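Local coordinates for DNA repair protein MmcB-related protein (Silicibacter pomeroyi, PDB 3DNX) that is of uncharacterised function but, as an MmcB-like member of the PD-(D/E)XK nuclease clan, probably takes part in DNA repair, at residues D9-P12 / G13-L16; L48-K51 / G52-W55; E58-S62 / R63-Q67. All coordinates share one frame; numbering follows the deposited sequence. Where two conformers were deposited one is given.

Interaction 1 (D9-P12 / G13-L16); sequences DLQP and GQRL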
loop_
_atom_site.group_PDB
_atom_site.type_symbol
_atom_site.label_atom_id
_atom_site.label_comp_id
_atom_site.label_asym_id
_atom_site.label_seq_id
_atom_site.Cartn_x
_atom_site.Cartn_y
_atom_site.Cartn_z
ATOM N N ASP A 9 -10.896 10.327 19.279
ATOM C CA ASP A 9 -11.815 9.213 19.537
ATOM C C ASP A 9 -11.257 7.987 18.813
ATOM O O ASP A 9 -11.759 7.553 17.773
ATOM C CB ASP A 9 -13.302 9.507 19.204
ATOM C CG ASP A 9 -13.494 10.473 18.044
ATOM O OD1 ASP A 9 -14.453 10.281 17.266
ATOM O OD2 ASP A 9 -12.714 11.439 17.924
ATOM N N LEU A 10 -10.162 7.481 19.372
ATOM C CA LEU A 10 -9.624 6.178 19.027
ATOM C C LEU A 10 -9.864 5.256 20.216
ATOM O O LEU A 10 -9.743 5.677 21.370
ATOM C CB LEU A 10 -8.112 6.246 18.779
ATOM C CG LEU A 10 -7.552 7.062 17.612
ATOM C CD1 LEU A 10 -6.028 6.985 17.632
ATOM C CD2 LEU A 10 -8.099 6.605 16.263
ATOM N N GLN A 11 -10.188 3.997 19.933
ATOM C CA GLN A 11 -10.305 2.972 20.975
ATOM C C GLN A 11 -8.908 2.640 21.491
ATOM O O GLN A 11 -7.917 2.947 20.831
ATOM C CB GLN A 11 -10.976 1.710 20.417
ATOM C CG GLN A 11 -12.504 1.767 20.366
ATOM C CD GLN A 11 -13.087 0.755 19.398
ATOM O OE1 GLN A 11 -12.362 0.151 18.605
ATOM N NE2 GLN A 11 -14.399 0.558 19.460
ATOM N N PRO A 12 -8.814 2.016 22.681
ATOM C CA PRO A 12 -7.468 1.718 23.234
ATOM C C PRO A 12 -6.496 0.963 22.293
ATOM O O PRO A 12 -5.313 1.328 22.178
ATOM C CB PRO A 12 -7.793 0.902 24.492
ATOM C CG PRO A 12 -9.144 1.382 24.912
ATOM C CD PRO A 12 -9.888 1.606 23.617
ATOM N N GLY A 13 -6.974 -0.074 21.612
ATOM C CA GLY A 13 -6.082 -0.795 20.677
ATOM C C GLY A 13 -5.639 0.073 19.511
ATOM O O GLY A 13 -4.495 -0.025 19.000
ATOM N N GLN A 14 -6.540 0.946 19.063
ATOM C CA GLN A 14 -6.208 1.820 17.966
ATOM C C GLN A 14 -5.149 2.821 18.375
ATOM O O GLN A 14 -4.382 3.270 17.536
ATOM C CB GLN A 14 -7.449 2.550 17.437
ATOM C CG GLN A 14 -8.426 1.653 16.675
ATOM C CD GLN A 14 -9.667 2.384 16.254
ATOM O OE1 GLN A 14 -10.315 3.049 17.061
ATOM N NE2 GLN A 14 -10.027 2.249 14.976
ATOM N N ARG A 15 -5.179 3.222 19.636
ATOM C CA ARG A 15 -4.199 4.152 20.182
ATOM C C ARG A 15 -2.810 3.556 20.121
ATOM O O ARG A 15 -1.889 4.175 19.608
ATOM C CB ARG A 15 -4.590 4.512 21.623
ATOM C CG ARG A 15 -5.705 5.570 21.735
ATOM C CD ARG A 15 -5.980 5.911 23.187
ATOM N NE ARG A 15 -6.740 7.150 23.349
ATOM C CZ ARG A 15 -6.229 8.362 23.607
ATOM N NH1 ARG A 15 -7.054 9.395 23.748
ATOM N NH2 ARG A 15 -4.916 8.571 23.734
ATOM N N LEU A 16 -2.663 2.349 20.661
ATOM C CA LEU A 16 -1.384 1.649 20.618
ATOM C C LEU A 16 -0.920 1.508 19.168
ATOM O O LEU A 16 0.234 1.779 18.881
ATOM C CB LEU A 16 -1.464 0.263 21.290
ATOM C CG LEU A 16 -1.818 0.206 22.781
ATOM C CD1 LEU A 16 -2.120 -1.243 23.229
ATOM C CD2 LEU A 16 -0.680 0.784 23.581
#
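Gln14 reaches back over the start of helix 12-26 to take the backbone N-H of Gln11, the N-cap residue. Its OE1 lies 3.0 Å from Gln11 N. The bond is nearly straight, 168° at the hydrogen, and the donor lies in the carbonyl plane on a lone pair. With CG beside the backbone N (chi1 -71°) and the chain extended beyond it, the amide returns along the incoming chain. This is one half of a capping box, the N3 side chain accepting from the N-cap amide. The first helical turn is closed by Arg15 N to Gln11 O (3.0 Å), the donor almost in line with the carbonyl, and by Leu16 N to Pro12 O (3.2 Å).

The tight part lies round these carbonyls and beside Leu10. Arg15 CG presses against Gln11 O at 3.5 Å, and Leu10 CB rests on both methylene shoulders of the turn, 3.9 Å from Arg15 CG and 4.0 Å from Gln14 CB. Leu16 is buried, its CG 3.7 Å from Pro12 O, and its side chain also touches Asp87.

The other side is loose. Gln11 and the Pro12 ring are exposed, although Pro12 also leans on Ser61. The Arg15 chain runs out extended, and its guanidinium passes Leu10 O obliquely, with NE 3.9 Å from that oxygen; Leu8 and Ala106 also touch this side chain.

Proline in the first turn has no N-H to offer, which costs nothing there because no earlier carbonyl of the helix needs it. Between these residues the polar grip is carried by backbone amides and carbonyls and one neutral amide oxygen, so this part of the cap probably depends little on charge.

Interaction 2 (L48-K51 / G52-W55); sequences LGPK and GEIW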
loop_
_atom_site.group_PDB
_atom_site.type_symbol
_atom_site.label_atom_id
_atom_site.label_comp_id
_atom_site.label_asym_id
_atom_site.label_seq_id
_atom_site.Cartn_x
_atom_site.Cartn_y
_atom_site.Cartn_z
ATOM N N LEU A 48 5.976 -3.766 7.342
ATOM C CA LEU A 48 6.746 -4.176 6.205
ATOM C C LEU A 48 8.041 -3.366 6.126
ATOM O O LEU A 48 8.021 -2.112 6.056
ATOM C CB LEU A 48 5.940 -4.016 4.917
ATOM C CG LEU A 48 6.649 -4.304 3.607
ATOM C CD1 LEU A 48 7.088 -5.781 3.530
ATOM C CD2 LEU A 48 5.763 -3.891 2.379
ATOM N N GLY A 49 9.141 -4.099 6.164
ATOM C CA GLY A 49 10.501 -3.544 6.170
ATOM C C GLY A 49 10.992 -3.243 4.775
ATOM O O GLY A 49 10.394 -3.702 3.769
ATOM N N PRO A 50 12.045 -2.414 4.676
ATOM C CA PRO A 50 12.478 -1.986 3.324
ATOM C C PRO A 50 13.028 -3.128 2.443
ATOM O O PRO A 50 13.120 -2.966 1.214
ATOM C CB PRO A 50 13.572 -0.928 3.602
ATOM C CG PRO A 50 13.987 -1.153 5.010
ATOM C CD PRO A 50 12.816 -1.779 5.749
ATOM N N LYS A 51 13.369 -4.257 3.054
ATOM C CA LYS A 51 13.851 -5.426 2.319
ATOM C C LYS A 51 12.801 -6.530 2.322
ATOM O O LYS A 51 13.101 -7.667 1.979
ATOM C CB LYS A 51 15.155 -5.939 2.944
ATOM C CG LYS A 51 16.332 -4.932 2.880
ATOM C CD LYS A 51 17.632 -5.505 3.504
ATOM C CE LYS A 51 17.993 -4.838 4.844
ATOM N NZ LYS A 51 18.088 -3.335 4.698
ATOM N N GLY A 52 11.568 -6.188 2.695
ATOM C CA GLY A 52 10.471 -7.124 2.658
ATOM C C GLY A 52 10.284 -7.944 3.924
ATOM O O GLY A 52 9.549 -8.894 3.917
ATOM N N GLU A 53 10.914 -7.545 5.014
ATOM C CA GLU A 53 10.731 -8.183 6.329
ATOM C C GLU A 53 9.248 -7.990 6.767
ATOM O O GLU A 53 8.657 -6.932 6.537
ATOM C CB GLU A 53 11.704 -7.563 7.348
ATOM C CG GLU A 53 13.212 -7.452 6.889
ATOM C CD GLU A 53 13.632 -6.038 6.350
ATOM O OE1 GLU A 53 14.670 -5.477 6.769
ATOM O OE2 GLU A 53 12.949 -5.470 5.519
ATOM N N ILE A 54 8.620 -9.027 7.312
ATOM C CA ILE A 54 7.220 -8.938 7.748
ATOM C C ILE A 54 7.176 -9.118 9.275
ATOM O O ILE A 54 7.676 -10.109 9.820
ATOM C CB ILE A 54 6.306 -9.978 7.017
ATOM C CG1 ILE A 54 6.228 -9.652 5.519
ATOM C CG2 ILE A 54 4.857 -9.970 7.575
ATOM C CD1 ILE A 54 5.946 -10.861 4.672
ATOM N N TRP A 55 6.584 -8.118 9.946
ATOM C CA TRP A 55 6.374 -8.101 11.381
ATOM C C TRP A 55 4.895 -8.075 11.687
ATOM O O TRP A 55 4.128 -7.381 11.033
ATOM C CB TRP A 55 6.987 -6.841 11.973
ATOM C CG TRP A 55 8.478 -6.807 11.993
ATOM C CD1 TRP A 55 9.345 -7.638 11.353
ATOM C CD2 TRP A 55 9.280 -5.839 12.672
ATOM N NE1 TRP A 55 10.645 -7.236 11.574
ATOM C CE2 TRP A 55 10.627 -6.137 12.392
ATOM C CE3 TRP A 55 8.987 -4.742 13.453
ATOM C CZ2 TRP A 55 11.684 -5.391 12.903
ATOM C CZ3 TRP A 55 10.057 -3.996 13.978
ATOM C CH2 TRP A 55 11.375 -4.339 13.688
#
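Lys51 N gives its hydrogen to Glu53 OE2 at 2.8 Å, the shortest polar bond of this turn. The carboxylate folds back over the chain because Glu53 is bent at chi2 (99°); the amide meets OE2 on the syn side, somewhat out of the carboxylate plane. Lys51 CB lies alongside the same oxygen, whereas Lys51 NZ stays 4.5 Å from Glu53 OE1, beyond a salt bridge. An alanine in place of Glu53 would probably leave the Lys51 amide without its carboxylate mate and the turn less firmly held. Gly49 O accepts from Gly52 N (3.0 Å), the donor standing above the carbonyl plane, and Gly49 N donates to Glu53 O (2.9 Å, 169° at the hydrogen). Together they make a type I turn with a G1 beta bulge, the hairpin connection between strands 43-48 and 54-59. Gly52, at positive phi (89°), is the bulge residue, and a side chain there would jam against Lys51 O. Beyond the turn, Leu48 and Ile54 form a non-hydrogen-bonded antiparallel pair. Leu48 CD1 sits over Gly52 CA at 3.7 Å, and Leu48 also packs on Ala133 of the second subunit.

Interaction 3 (E58-S62 / R63-Q67); sequences ECKSS and RADFQ. With NA (sodium ion), chain C.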
loop_
_atom_site.group_PDB
_atom_site.type_symbol
_atom_site.label_atom_id
_atom_site.label_comp_id
_atom_site.label_asym_id
_atom_site.label_seq_id
_atom_site.Cartn_x
_atom_site.Cartn_y
_atom_site.Cartn_z
ATOM N N GLU A 58 0.752 -7.402 17.784
ATOM C CA GLU A 58 -0.512 -7.465 18.448
ATOM C C GLU A 58 -0.543 -6.456 19.587
ATOM O O GLU A 58 0.259 -6.565 20.555
ATOM C CB GLU A 58 -0.758 -8.888 18.985
ATOM C CG GLU A 58 -1.087 -9.893 17.938
ATOM C CD GLU A 58 -2.419 -9.617 17.281
ATOM O OE1 GLU A 58 -3.459 -9.935 17.896
ATOM O OE2 GLU A 58 -2.428 -9.088 16.153
ATOM N N CYS A 59 -1.521 -5.571 19.515
ATOM C CA CYS A 59 -1.680 -4.451 20.411
ATOM C C CYS A 59 -2.696 -4.809 21.470
ATOM O O CYS A 59 -3.882 -4.811 21.221
ATOM C CB CYS A 59 -2.099 -3.196 19.636
ATOM S SG CYS A 59 -0.893 -2.715 18.379
ATOM N N LYS A 60 -2.232 -5.111 22.680
ATOM C CA LYS A 60 -3.142 -5.497 23.750
ATOM C C LYS A 60 -3.312 -4.354 24.755
ATOM O O LYS A 60 -2.375 -3.924 25.394
ATOM C CB LYS A 60 -2.645 -6.766 24.417
ATOM C CG LYS A 60 -2.498 -7.924 23.448
ATOM C CD LYS A 60 -3.877 -8.247 22.881
ATOM C CE LYS A 60 -3.841 -9.331 21.882
ATOM N NZ LYS A 60 -5.213 -9.635 21.318
ATOM N N SER A 61 -4.542 -3.890 24.889
ATOM C CA SER A 61 -4.826 -2.681 25.622
ATOM C C SER A 61 -5.147 -2.975 27.095
ATOM O O SER A 61 -5.215 -2.037 27.908
ATOM C CB SER A 61 -5.977 -1.974 24.933
ATOM O OG SER A 61 -7.116 -2.847 24.861
ATOM N N SER A 62 -5.297 -4.277 27.409
ATOM C CA SER A 62 -5.681 -4.772 28.740
ATOM C C SER A 62 -5.202 -6.216 28.898
ATOM O O SER A 62 -5.012 -6.911 27.918
ATOM C CB SER A 62 -7.222 -4.781 28.886
ATOM O OG SER A 62 -7.689 -3.817 29.809
ATOM N N ARG A 63 -5.068 -6.680 30.134
ATOM C CA ARG A 63 -4.905 -8.121 30.408
ATOM C C ARG A 63 -5.983 -9.011 29.778
ATOM O O ARG A 63 -5.683 -10.101 29.277
ATOM C CB ARG A 63 -4.921 -8.367 31.903
ATOM C CG ARG A 63 -3.626 -8.037 32.551
ATOM C CD ARG A 63 -3.605 -8.566 33.938
ATOM N NE ARG A 63 -3.493 -10.026 33.961
ATOM C CZ ARG A 63 -3.189 -10.730 35.042
ATOM N NH1 ARG A 63 -2.964 -10.118 36.196
ATOM N NH2 ARG A 63 -3.113 -12.055 34.977
ATOM N N ALA A 64 -7.234 -8.555 29.798
ATOM C CA ALA A 64 -8.345 -9.313 29.156
ATOM C C ALA A 64 -8.128 -9.416 27.643
ATOM O O ALA A 64 -8.385 -10.469 27.043
ATOM C CB ALA A 64 -9.674 -8.679 29.448
ATOM N N ASP A 65 -7.633 -8.338 27.031
ATOM C CA ASP A 65 -7.344 -8.344 25.624
ATOM C C ASP A 65 -6.325 -9.444 25.312
ATOM O O ASP A 65 -6.407 -10.112 24.265
ATOM C CB ASP A 65 -6.792 -6.978 25.197
ATOM C CG ASP A 65 -7.014 -6.688 23.743
ATOM O OD1 ASP A 65 -7.998 -7.197 23.153
ATOM O OD2 ASP A 65 -6.213 -5.919 23.178
ATOM N N PHE A 66 -5.356 -9.616 26.214
ATOM C CA PHE A 66 -4.266 -10.588 26.031
ATOM C C PHE A 66 -4.829 -11.996 26.249
ATOM O O PHE A 66 -4.529 -12.923 25.498
ATOM C CB PHE A 66 -3.085 -10.260 26.992
ATOM C CG PHE A 66 -2.120 -11.375 27.175
ATOM C CD1 PHE A 66 -1.379 -11.834 26.121
ATOM C CD2 PHE A 66 -1.944 -11.958 28.418
ATOM C CE1 PHE A 66 -0.494 -12.911 26.293
ATOM C CE2 PHE A 66 -1.039 -12.992 28.595
ATOM C CZ PHE A 66 -0.313 -13.461 27.519
ATOM N N GLN A 67 -5.662 -12.133 27.264
ATOM C CA GLN A 67 -6.309 -13.399 27.560
ATOM C C GLN A 67 -7.110 -13.959 26.362
ATOM O O GLN A 67 -7.092 -15.164 26.101
ATOM C CB GLN A 67 -7.162 -13.244 28.832
ATOM C CG GLN A 67 -6.287 -12.951 30.088
ATOM C CD GLN A 67 -7.035 -12.244 31.245
ATOM O OE1 GLN A 67 -8.267 -12.149 31.243
ATOM N NE2 GLN A 67 -6.281 -11.794 32.256
HETATM NA NA NA C . -6.311 -5.348 20.834
HETATM O O HOH W 1 -5.593 -7.302 19.782
HETATM O O HOH W 2 -8.454 -6.249 20.891
HETATM O O HOH W 3 -6.307 -3.920 19.117
#
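Asp65 swings CG opposite its own backbone N (chi1 -155°), which turns the carboxylate back toward the end of strand 54-59, while Lys60 kinks at chi2 (-63°) and then runs straight across it at about a right angle. Asp65 OD2 binds the sodium ion at 2.4 Å. The same oxygen, Asp65 OD2, accepts from Ser61 N at 3.1 Å, the amide coming on the anti side. The backbone O of Cys59 (2.5 Å from the sodium ion) and three waters complete the ligands seen. Asp65 OD1 takes a hydrogen from one of these waters. Lys60 NZ donates to Asp65 O at 3.2 Å from above the carbonyl plane and to a second sodium-bound water; its salt bridge to Asp69 lies outside the contact, and Glu58 OE1 is a longer partner at 3.9 Å from Lys60 NZ. Phe66 N to Ser62 O (3.2 Å) starts the helix. Asp44, whose backbone N bonds the Glu58 carboxylate and whose own carboxylate takes Cys59 N, together with Glu58 and Lys60 is consistent with the D...E-x-K motif of the PD-(D/E)XK fold. At this first corner of the beta-alpha-beta unit, Phe66 meets Trp84 of strand 81-86 edge-to-face and Cys59 packs on Leu16 of helix 12-26.

Overall arrangement
Along the chain the three contacts come in series: the start of helix 12-26, the hairpin turn 48-51/52-55, then the strand-to-helix corner 58-62/63-67. Interactions 2 and 3 lie at the two ends of strand 54-59, with centres about 25 Å apart on opposite sides of the chain's centre. Interaction 1 is about 12 Å from interaction 3, centre to centre, and touches it: Pro12 CB meets Ser61 CB at 3.4 Å. The helix start thus packs against the corner that holds the sodium ion, while the turn at the far end of the strand faces the second subunit. One strand of the mixed sheet therefore links the metal site to the dimer contact.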